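Local coordinates for GTP-binding protein (Pyrococcus horikoshii, PDB 1WXQ) that probably binds GTP as an Obg-like P-loop GTPase with an added TGS domain, although its cellular role is not known, at residues D139-I142 and Y143-S147; E179-V182 and W183-M186; A207-I210 and R211-K215; R237-K241 and R242-V246. One frame throughout, in Å; residues are numbered along the deposited sequence.

Contact 1. Residues D139-I142 and Y143-S147; sequences DYWI and YGILS
Tyr143 and Asp139 stand one turn apart on the helix spanning residues 127-147, close to its C-terminal end. The amide N of Tyr143 donates to O of Asp139 at 3.0 Å. Gly144 N does the same to Tyr140 O at 2.7 Å, and Leu146 N to Ile142 O at 3.3 Å. The bond from Ile145 N to Trp141 O is weak. This is the i to i+4 hydrogen-bond pattern of an alpha helix.

Beyond the backbone the side chains meet in pairs. With CG of Trp141 anti to the backbone N (chi1 160°), the indole runs alongside Ile145. CD1 of Ile145 comes within 3.8 Å of NE1 of Trp141 and approaches that ring obliquely. Tyr140 and Tyr143 touch more loosely, CD2 to CD2 at 4.3 Å. The two rings meet obliquely, with planes 68° apart and ring centres 6.0 Å apart. CB of Ser147 lies over the rim of one face of the Tyr143 ring.

The polar ends reach helix 200-214. Asp139 binds Ser208 and Arg211, and Tyr143 OH bonds to Gln200. Leu146 packs on Phe206 and Ile168. Along this turn, contacts between side chains are thus mainly apolar, while the buried Asp139 carboxylate has its hydrogen-bonding and charged partners on the neighbouring helix.

Contact 2. Residues E179-V182 and W183-M186; sequences ENDV and WEAM
Trp183 opens the second turn of helix 179-188, and its amide N bonds to O of Glu179 at 3.1 Å. CB of Trp183 rests against the carbonyl oxygens of Glu179 and Asn180, while the indole leads off toward His187, whose ring it meets.

Glu184 follows, its N bonded to Asn180 O at 3.1 Å. Its CG, beside the backbone N (chi1 -60°), lies 3.2 Å from that same oxygen. The extended chain then crosses the Asn180 amide, with OE2 of Glu184 3.6 Å from OD1 of Asn180 and the two planes 57° apart. Asp181 is a like-charged neighbour, OD1 to OE1 of Glu184 at 4.5 Å. OD2 of Asp181 accepts from Asn178 N just before the helix.

The helix is amphipathic: Val182, Ala185 and Met186 are buried, whereas Asn180, Trp183 and Glu184 are exposed. Ala185 N bonds to Asp181 O at 3.0 Å, and its methyl packs on Phe206 and Glu209 of helix 200-214.

Met186, a selenomethionine, donates from N to Val182 O at 3.1 Å. Its side chain lies alongside Val182, SE of Met186 4.1 Å from CG1 of Val182, and reaches Leu164, Phe206 and Trp198.

Contact 3. Residues A207-I210 and R211-K215; sequences ASEI and RRVNK
Glu209 and Arg212 form a salt bridge, OE2 to NH2 at 2.8 Å. OE1 of Glu209 also lies 2.9 Å from NH1 of Arg212. The carboxylate lies over one face of the guanidinium, offset toward the rim, and the two planes are 82° apart. No N-H points at OE2, so that pair is held by charge alone. The bend in Glu209 (chi2 44°) folds the carboxylate back over the next turn. There CG2 of Val213 touches OE2 of Glu209 at 3.6 Å. Lys188 forms a long, weak ion pair with OE1 of Glu209. An alanine in place of Glu209 would remove the carboxylate and would probably leave Arg212 and Lys188 close together as like charges without this group to offset them.

The backbone is the closing part of helix 200-214. Arg211 N bonds to Ala207 O at 3.0 Å, Arg212 N to Ser208 O at 3.0 Å, and Asn214 N to Ile210 O at 2.6 Å. Val213 N makes weak bonds to Glu209 O and Ile210 O. Lys215 leaves the helix and curls its NZ back to OD1 of Asn214, as well as to several loop carbonyls.

Farther out, CG2 of Ile210 packs on CB of Asn214 at 4.1 Å, and Ile210 reaches Val177 and Ala185. Arg211 NH1 forms a salt bridge with Glu135. Glu209 and Arg212 thus pair within the helix, while Arg211 forms its salt bridges with helix 127-147.

Contact 4. Residues R237-K241 and R242-V246; sequences REEEK and RGYIV
The Arg242 guanidinium meets OE1 of Glu239 at its edge, near the guanidinium plane. NH1 of Arg242 donates to the syn lone pair of Glu239 OE1 at 2.8 Å, with an N-H...O angle of 152°, forming a salt bridge. The carboxylate and guanidinium planes are 65° apart. NH1 also lies at the edge of the Tyr244 ring. OE1 of Glu239 approaches that ring obliquely, 3.3 Å from CD2 of Tyr244. Glu239 is bent at chi2 (-49°), which sets its carboxylate alongside both partners. Glu135 of helix 127-147 takes Arg242 NH2 and Tyr244 OH.

The turn links helix 229-241 to strand 245-249, the second half of a beta-alpha-beta unit. Glu239 O accepts from Tyr244 N at 3.1 Å and, weakly, from Arg242 N. CA of Glu240 makes a CH...O contact with Tyr244 O at 3.1 Å. Gly243 has a positive phi, where a side chain would jam against the preceding carbonyl oxygen. CB of Glu239 packs on CG2 of Val246 at 3.8 Å.

A leucine in place of Glu239 lacks the carboxylate, and Arg242 would probably lose one of its two acidic partners and rest on Glu135. The buried carboxylate and its arginine are likely to offset each other's charge, with Glu135 sharing the arginine.

How the contacts relate
The four contacts come in series along the chain, all inside the OBG-type G range. Contacts 1, 2 and 3 lie on helices 127-147, 179-188 and 200-214. Contact 3 is the middle one, its centre about 11 Å from those of contacts 1 and 2. It meets contact 1 through polar bonds and packing, and contact 2 through packing. Contacts 1 and 2 do not touch, their nearest atoms about 8 Å apart. Contact 4 joins helix 229-241 to strand 245-249, which runs parallel to strand 217-222 in the larger sheet. It touches contact 3 where Arg211 meets Tyr244. Glu135 binds both Arg211 and Arg242, so helix 127-147 of the probable GTPase is tied both to helix 200-214 and to the turn leading into strand 245-249.

Contact 1. Residues D139-I142 and Y143-S147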
loop_
_atom_site.group_PDB
_atom_site.type_symbol
_atom_site.label_atom_id
_atom_site.label_comp_id
_atom_site.label_asym_id
_atom_site.label_seq_id
_atom_site.Cartn_x
_atom_site.Cartn_y
_atom_site.Cartn_z
ATOM N N ASP A 139 7.411 15.505 3.580
ATOM C CA ASP A 139 7.891 15.807 4.916
ATOM C C ASP A 139 7.578 17.226 5.335
ATOM O O ASP A 139 7.061 17.444 6.422
ATOM C CB ASP A 139 9.393 15.575 4.995
ATOM C CG ASP A 139 9.730 14.142 5.324
ATOM O OD1 ASP A 139 8.843 13.272 5.144
ATOM O OD2 ASP A 139 10.876 13.885 5.760
ATOM N N TYR A 140 7.879 18.200 4.485
ATOM C CA TYR A 140 7.608 19.577 4.856
ATOM C C TYR A 140 6.127 19.908 4.827
ATOM O O TYR A 140 5.657 20.753 5.590
ATOM C CB TYR A 140 8.414 20.530 3.974
ATOM C CG TYR A 140 9.845 20.555 4.429
ATOM C CD1 TYR A 140 10.653 19.427 4.294
ATOM C CD2 TYR A 140 10.362 21.661 5.107
ATOM C CE1 TYR A 140 11.937 19.395 4.826
ATOM C CE2 TYR A 140 11.646 21.636 5.648
ATOM C CZ TYR A 140 12.426 20.507 5.508
ATOM O OH TYR A 140 13.694 20.485 6.058
ATOM N N TRP A 141 5.377 19.218 3.975
ATOM C CA TRP A 141 3.928 19.442 3.884
ATOM C C TRP A 141 3.230 19.176 5.256
ATOM O O TRP A 141 2.455 20.007 5.728
ATOM C CB TRP A 141 3.381 18.584 2.753
ATOM C CG TRP A 141 1.901 18.343 2.828
ATOM C CD1 TRP A 141 0.911 19.282 2.902
ATOM C CD2 TRP A 141 1.243 17.063 2.838
ATOM N NE1 TRP A 141 -0.323 18.667 2.960
ATOM C CE2 TRP A 141 -0.150 17.310 2.921
ATOM C CE3 TRP A 141 1.696 15.733 2.783
ATOM C CZ2 TRP A 141 -1.095 16.278 2.951
ATOM C CZ3 TRP A 141 0.749 14.699 2.814
ATOM C CH2 TRP A 141 -0.630 14.983 2.896
ATOM N N ILE A 142 3.509 17.989 5.826
ATOM C CA ILE A 142 3.102 17.547 7.155
ATOM C C ILE A 142 3.642 18.478 8.241
ATOM O O ILE A 142 2.955 18.864 9.176
ATOM C CB ILE A 142 3.635 16.130 7.372
ATOM C CG1 ILE A 142 3.354 15.266 6.141
ATOM C CG2 ILE A 142 2.921 15.482 8.574
ATOM C CD1 ILE A 142 3.334 13.772 6.472
ATOM N N TYR A 143 4.941 18.804 8.111
ATOM C CA TYR A 143 5.559 19.702 9.080
ATOM C C TYR A 143 4.873 21.069 9.091
ATOM O O TYR A 143 4.652 21.674 10.131
ATOM C CB TYR A 143 7.034 19.856 8.707
ATOM C CG TYR A 143 7.591 21.092 9.321
ATOM C CD1 TYR A 143 7.909 21.110 10.675
ATOM C CD2 TYR A 143 7.869 22.208 8.532
ATOM C CE1 TYR A 143 8.515 22.226 11.233
ATOM C CE2 TYR A 143 8.466 23.328 9.091
ATOM C CZ TYR A 143 8.787 23.339 10.436
ATOM O OH TYR A 143 9.414 24.437 10.995
ATOM N N GLY A 144 4.555 21.639 7.937
ATOM C CA GLY A 144 3.957 22.950 7.920
ATOM C C GLY A 144 2.602 22.930 8.606
ATOM O O GLY A 144 2.240 23.888 9.280
ATOM N N ILE A 145 1.847 21.844 8.447
ATOM C CA ILE A 145 0.538 21.775 9.075
ATOM C C ILE A 145 0.658 21.813 10.598
ATOM O O ILE A 145 -0.166 22.426 11.263
ATOM C CB ILE A 145 -0.231 20.530 8.633
ATOM C CG1 ILE A 145 -0.514 20.617 7.134
ATOM C CG2 ILE A 145 -1.539 20.426 9.401
ATOM C CD1 ILE A 145 -1.319 19.438 6.585
ATOM N N LEU A 146 1.697 21.182 11.137
ATOM C CA LEU A 146 1.943 21.168 12.581
ATOM C C LEU A 146 2.554 22.482 13.071
ATOM O O LEU A 146 2.090 23.076 14.038
ATOM C CB LEU A 146 2.908 20.034 12.932
ATOM C CG LEU A 146 2.393 18.615 12.704
ATOM C CD1 LEU A 146 3.552 17.653 12.631
ATOM C CD2 LEU A 146 1.422 18.235 13.825
ATOM N N SER A 147 3.611 22.908 12.385
ATOM C CA SER A 147 4.370 24.110 12.715
ATOM C C SER A 147 3.546 25.397 12.657
ATOM O O SER A 147 3.541 26.189 13.603
ATOM C CB SER A 147 5.572 24.191 11.770
ATOM O OG SER A 147 6.650 24.859 12.384
#

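Contact 2. Residues E179-V182 and W183-M186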
loop_
_atom_site.group_PDB
_atom_site.type_symbol
_atom_site.label_atom_id
_atom_site.label_comp_id
_atom_site.label_asym_id
_atom_site.label_seq_id
_atom_site.Cartn_x
_atom_site.Cartn_y
_atom_site.Cartn_z
ATOM N N GLU A 179 -4.421 8.008 16.358
ATOM C CA GLU A 179 -3.928 8.464 17.614
ATOM C C GLU A 179 -2.839 7.475 18.019
ATOM O O GLU A 179 -2.014 7.803 18.858
ATOM C CB GLU A 179 -5.021 8.442 18.664
ATOM C CG GLU A 179 -4.507 8.952 19.992
ATOM C CD GLU A 179 -5.573 8.975 21.070
ATOM O OE1 GLU A 179 -6.696 9.476 20.800
ATOM O OE2 GLU A 179 -5.280 8.499 22.190
ATOM N N ASN A 180 -2.844 6.262 17.457
ATOM C CA ASN A 180 -1.814 5.278 17.800
ATOM C C ASN A 180 -0.526 5.608 17.068
ATOM O O ASN A 180 0.558 5.418 17.611
ATOM C CB ASN A 180 -2.247 3.850 17.443
ATOM C CG ASN A 180 -1.101 2.848 17.541
ATOM O OD1 ASN A 180 -0.717 2.217 16.548
ATOM N ND2 ASN A 180 -0.547 2.700 18.739
ATOM N N ASP A 181 -0.649 6.105 15.838
ATOM C CA ASP A 181 0.536 6.452 15.051
ATOM C C ASP A 181 1.249 7.594 15.767
ATOM O O ASP A 181 2.476 7.611 15.878
ATOM C CB ASP A 181 0.159 6.893 13.624
ATOM C CG ASP A 181 -0.611 5.828 12.853
ATOM O OD1 ASP A 181 -0.265 4.636 12.956
ATOM O OD2 ASP A 181 -1.562 6.184 12.126
ATOM N N VAL A 182 0.458 8.542 16.260
ATOM C CA VAL A 182 0.989 9.690 16.976
ATOM C C VAL A 182 1.675 9.226 18.250
ATOM O O VAL A 182 2.785 9.655 18.564
ATOM C CB VAL A 182 -0.129 10.682 17.361
ATOM C CG1 VAL A 182 0.438 11.793 18.193
ATOM C CG2 VAL A 182 -0.804 11.234 16.109
ATOM N N TRP A 183 1.019 8.339 18.986
ATOM C CA TRP A 183 1.589 7.838 20.228
ATOM C C TRP A 183 2.980 7.223 20.023
ATOM O O TRP A 183 3.917 7.509 20.759
ATOM C CB TRP A 183 0.653 6.789 20.859
ATOM C CG TRP A 183 1.076 6.445 22.234
ATOM C CD1 TRP A 183 0.744 7.108 23.380
ATOM C CD2 TRP A 183 2.051 5.470 22.604
ATOM N NE1 TRP A 183 1.464 6.616 24.444
ATOM C CE2 TRP A 183 2.277 5.607 23.995
ATOM C CE3 TRP A 183 2.767 4.495 21.896
ATOM C CZ2 TRP A 183 3.188 4.811 24.690
ATOM C CZ3 TRP A 183 3.675 3.702 22.589
ATOM C CH2 TRP A 183 3.875 3.867 23.973
ATOM N N GLU A 184 3.100 6.367 19.020
ATOM C CA GLU A 184 4.353 5.687 18.716
ATOM C C GLU A 184 5.448 6.621 18.259
ATOM O O GLU A 184 6.579 6.521 18.719
ATOM C CB GLU A 184 4.146 4.638 17.624
ATOM C CG GLU A 184 3.154 3.557 17.966
ATOM C CD GLU A 184 2.934 2.616 16.802
ATOM O OE1 GLU A 184 2.935 3.118 15.654
ATOM O OE2 GLU A 184 2.749 1.394 17.025
ATOM N N ALA A 185 5.120 7.511 17.334
ATOM C CA ALA A 185 6.110 8.438 16.811
ATOM C C ALA A 185 6.724 9.211 17.965
ATOM O O ALA A 185 7.947 9.274 18.114
ATOM C CB ALA A 185 5.456 9.382 15.821
HETATM N N MSE A 186 5.862 9.786 18.792
HETATM C CA MSE A 186 6.321 10.553 19.936
HETATM C C MSE A 186 7.195 9.700 20.835
HETATM O O MSE A 186 8.291 10.109 21.240
HETATM C CB MSE A 186 5.131 11.058 20.738
HETATM C CG MSE A 186 4.356 12.150 20.066
HETATM SE SE MSE A 186 3.001 12.785 21.267
HETATM C CE MSE A 186 4.053 12.882 22.886
#

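Contact 3. Residues A207-I210 and R211-K215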
loop_
_atom_site.group_PDB
_atom_site.type_symbol
_atom_site.label_atom_id
_atom_site.label_comp_id
_atom_site.label_asym_id
_atom_site.label_seq_id
_atom_site.Cartn_x
_atom_site.Cartn_y
_atom_site.Cartn_z
ATOM N N ALA A 207 7.473 15.052 11.976
ATOM C CA ALA A 207 6.797 15.019 10.682
ATOM C C ALA A 207 7.338 13.876 9.822
ATOM O O ALA A 207 6.571 13.101 9.259
ATOM C CB ALA A 207 6.975 16.362 9.941
ATOM N N SER A 208 8.661 13.780 9.732
ATOM C CA SER A 208 9.297 12.744 8.935
ATOM C C SER A 208 8.884 11.361 9.431
ATOM O O SER A 208 8.611 10.464 8.632
ATOM C CB SER A 208 10.833 12.885 8.986
ATOM O OG SER A 208 11.277 14.054 8.291
ATOM N N GLU A 209 8.822 11.197 10.746
ATOM C CA GLU A 209 8.451 9.916 11.301
ATOM C C GLU A 209 7.020 9.557 10.929
ATOM O O GLU A 209 6.697 8.386 10.751
ATOM C CB GLU A 209 8.615 9.926 12.818
ATOM C CG GLU A 209 8.388 8.561 13.459
ATOM C CD GLU A 209 9.057 7.415 12.704
ATOM O OE1 GLU A 209 10.248 7.538 12.330
ATOM O OE2 GLU A 209 8.379 6.385 12.498
ATOM N N ILE A 210 6.165 10.564 10.800
ATOM C CA ILE A 210 4.768 10.339 10.447
ATOM C C ILE A 210 4.657 9.906 9.000
ATOM O O ILE A 210 3.883 9.002 8.674
ATOM C CB ILE A 210 3.928 11.613 10.672
ATOM C CG1 ILE A 210 3.715 11.830 12.170
ATOM C CG2 ILE A 210 2.599 11.497 9.987
ATOM C CD1 ILE A 210 2.992 10.666 12.830
ATOM N N ARG A 211 5.443 10.551 8.136
ATOM C CA ARG A 211 5.445 10.239 6.717
ATOM C C ARG A 211 5.836 8.785 6.524
ATOM O O ARG A 211 5.156 8.039 5.833
ATOM C CB ARG A 211 6.435 11.148 5.974
ATOM C CG ARG A 211 6.557 10.868 4.482
ATOM C CD ARG A 211 7.685 9.895 4.169
ATOM N NE ARG A 211 8.967 10.438 4.607
ATOM C CZ ARG A 211 10.148 9.843 4.446
ATOM N NH1 ARG A 211 10.234 8.666 3.844
ATOM N NH2 ARG A 211 11.250 10.426 4.900
ATOM N N ARG A 212 6.940 8.397 7.157
ATOM C CA ARG A 212 7.469 7.045 7.063
ATOM C C ARG A 212 6.425 5.975 7.351
ATOM O O ARG A 212 6.439 4.908 6.745
ATOM C CB ARG A 212 8.643 6.878 8.025
ATOM C CG ARG A 212 10.018 6.691 7.370
ATOM C CD ARG A 212 10.979 6.215 8.448
ATOM N NE ARG A 212 10.229 5.366 9.374
ATOM C CZ ARG A 212 10.629 5.019 10.596
ATOM N NH1 ARG A 212 11.798 5.441 11.072
ATOM N NH2 ARG A 212 9.833 4.261 11.350
ATOM N N VAL A 213 5.522 6.272 8.276
ATOM C CA VAL A 213 4.476 5.335 8.663
ATOM C C VAL A 213 3.138 5.548 7.950
ATOM O O VAL A 213 2.440 4.576 7.658
ATOM C CB VAL A 213 4.239 5.395 10.195
ATOM C CG1 VAL A 213 3.077 4.512 10.577
ATOM C CG2 VAL A 213 5.488 4.951 10.931
ATOM N N ASN A 214 2.803 6.814 7.667
ATOM C CA ASN A 214 1.535 7.220 7.025
ATOM C C ASN A 214 1.605 7.331 5.502
ATOM O O ASN A 214 0.595 7.225 4.811
ATOM C CB ASN A 214 1.079 8.563 7.629
ATOM C CG ASN A 214 -0.208 9.109 7.007
ATOM O OD1 ASN A 214 -0.176 9.809 5.996
ATOM N ND2 ASN A 214 -1.349 8.797 7.624
ATOM N N LYS A 215 2.796 7.557 4.975
ATOM C CA LYS A 215 2.957 7.660 3.538
ATOM C C LYS A 215 4.116 6.783 3.090
ATOM O O LYS A 215 5.025 7.227 2.414
ATOM C CB LYS A 215 3.174 9.118 3.148
ATOM C CG LYS A 215 1.911 9.963 3.332
ATOM C CD LYS A 215 0.787 9.473 2.415
ATOM C CE LYS A 215 -0.534 10.204 2.629
ATOM N NZ LYS A 215 -1.330 9.670 3.770
#

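Contact 4. Residues R237-K241 and R242-V246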
loop_
_atom_site.group_PDB
_atom_site.type_symbol
_atom_site.label_atom_id
_atom_site.label_comp_id
_atom_site.label_asym_id
_atom_site.label_seq_id
_atom_site.Cartn_x
_atom_site.Cartn_y
_atom_site.Cartn_z
ATOM N N ARG A 237 20.109 -1.195 -4.566
ATOM C CA ARG A 237 21.038 -1.233 -3.438
ATOM C C ARG A 237 21.055 0.037 -2.608
ATOM O O ARG A 237 20.894 -0.010 -1.391
ATOM C CB ARG A 237 22.460 -1.513 -3.930
ATOM C CG ARG A 237 22.717 -2.947 -4.333
ATOM C CD ARG A 237 22.972 -3.852 -3.140
ATOM N NE ARG A 237 23.622 -5.082 -3.586
ATOM C CZ ARG A 237 22.979 -6.122 -4.106
ATOM N NH1 ARG A 237 21.656 -6.094 -4.238
ATOM N NH2 ARG A 237 23.661 -7.177 -4.525
ATOM N N GLU A 238 21.265 1.165 -3.273
ATOM C CA GLU A 238 21.340 2.452 -2.602
ATOM C C GLU A 238 20.075 2.726 -1.786
ATOM O O GLU A 238 20.139 3.006 -0.588
ATOM C CB GLU A 238 21.557 3.555 -3.647
ATOM C CG GLU A 238 22.042 4.887 -3.109
ATOM C CD GLU A 238 22.197 5.938 -4.211
ATOM O OE1 GLU A 238 22.725 5.611 -5.303
ATOM O OE2 GLU A 238 21.796 7.099 -3.987
ATOM N N GLU A 239 18.923 2.614 -2.434
ATOM C CA GLU A 239 17.653 2.874 -1.779
ATOM C C GLU A 239 17.157 1.835 -0.775
ATOM O O GLU A 239 16.438 2.183 0.158
ATOM C CB GLU A 239 16.572 3.131 -2.835
ATOM C CG GLU A 239 16.716 4.470 -3.542
ATOM C CD GLU A 239 16.899 5.623 -2.563
ATOM O OE1 GLU A 239 16.251 5.609 -1.493
ATOM O OE2 GLU A 239 17.686 6.551 -2.860
ATOM N N GLU A 240 17.521 0.567 -0.941
ATOM C CA GLU A 240 17.041 -0.425 0.010
ATOM C C GLU A 240 17.740 -0.250 1.355
ATOM O O GLU A 240 17.303 -0.787 2.375
ATOM C CB GLU A 240 17.199 -1.849 -0.537
ATOM C CG GLU A 240 16.343 -2.122 -1.803
ATOM C CD GLU A 240 15.779 -3.555 -1.874
ATOM O OE1 GLU A 240 16.529 -4.522 -1.607
ATOM O OE2 GLU A 240 14.586 -3.721 -2.207
ATOM N N LYS A 241 18.823 0.517 1.364
ATOM C CA LYS A 241 19.512 0.784 2.615
ATOM C C LYS A 241 18.762 1.912 3.321
ATOM O O LYS A 241 18.778 2.011 4.551
ATOM C CB LYS A 241 20.955 1.214 2.366
ATOM C CG LYS A 241 21.921 0.073 2.170
ATOM C CD LYS A 241 23.338 0.555 2.414
ATOM C CE LYS A 241 24.330 -0.601 2.470
ATOM N NZ LYS A 241 25.659 -0.145 2.964
ATOM N N ARG A 242 18.093 2.754 2.532
ATOM C CA ARG A 242 17.334 3.889 3.061
ATOM C C ARG A 242 15.910 3.549 3.478
ATOM O O ARG A 242 15.124 4.443 3.777
ATOM C CB ARG A 242 17.280 5.022 2.036
ATOM C CG ARG A 242 18.640 5.561 1.660
ATOM C CD ARG A 242 18.552 6.726 0.670
ATOM N NE ARG A 242 17.999 7.940 1.270
ATOM C CZ ARG A 242 16.743 8.349 1.121
ATOM N NH1 ARG A 242 15.892 7.640 0.386
ATOM N NH2 ARG A 242 16.337 9.475 1.698
ATOM N N GLY A 243 15.569 2.265 3.494
ATOM C CA GLY A 243 14.228 1.873 3.890
ATOM C C GLY A 243 13.204 1.876 2.766
ATOM O O GLY A 243 11.994 1.991 3.016
ATOM N N TYR A 244 13.682 1.743 1.530
ATOM C CA TYR A 244 12.809 1.720 0.360
ATOM C C TYR A 244 12.898 0.417 -0.416
ATOM O O TYR A 244 13.985 -0.112 -0.632
ATOM C CB TYR A 244 13.162 2.849 -0.602
ATOM C CG TYR A 244 12.601 4.194 -0.232
ATOM C CD1 TYR A 244 11.221 4.437 -0.277
ATOM C CD2 TYR A 244 13.445 5.237 0.135
ATOM C CE1 TYR A 244 10.702 5.687 0.030
ATOM C CE2 TYR A 244 12.940 6.491 0.451
ATOM C CZ TYR A 244 11.567 6.715 0.395
ATOM O OH TYR A 244 11.063 7.967 0.692
ATOM N N ILE A 245 11.746 -0.090 -0.832
ATOM C CA ILE A 245 11.681 -1.297 -1.641
ATOM C C ILE A 245 11.687 -0.854 -3.107
ATOM O O ILE A 245 10.832 -0.071 -3.519
ATOM C CB ILE A 245 10.379 -2.067 -1.380
ATOM C CG1 ILE A 245 10.388 -2.618 0.048
ATOM C CG2 ILE A 245 10.202 -3.157 -2.433
ATOM C CD1 ILE A 245 9.110 -3.357 0.424
ATOM N N VAL A 246 12.638 -1.343 -3.897
ATOM C CA VAL A 246 12.699 -0.955 -5.308
ATOM C C VAL A 246 12.600 -2.110 -6.275
ATOM O O VAL A 246 13.388 -3.043 -6.217
ATOM C CB VAL A 246 13.998 -0.231 -5.661
ATOM C CG1 VAL A 246 13.990 0.106 -7.137
ATOM C CG2 VAL A 246 14.147 1.014 -4.826
#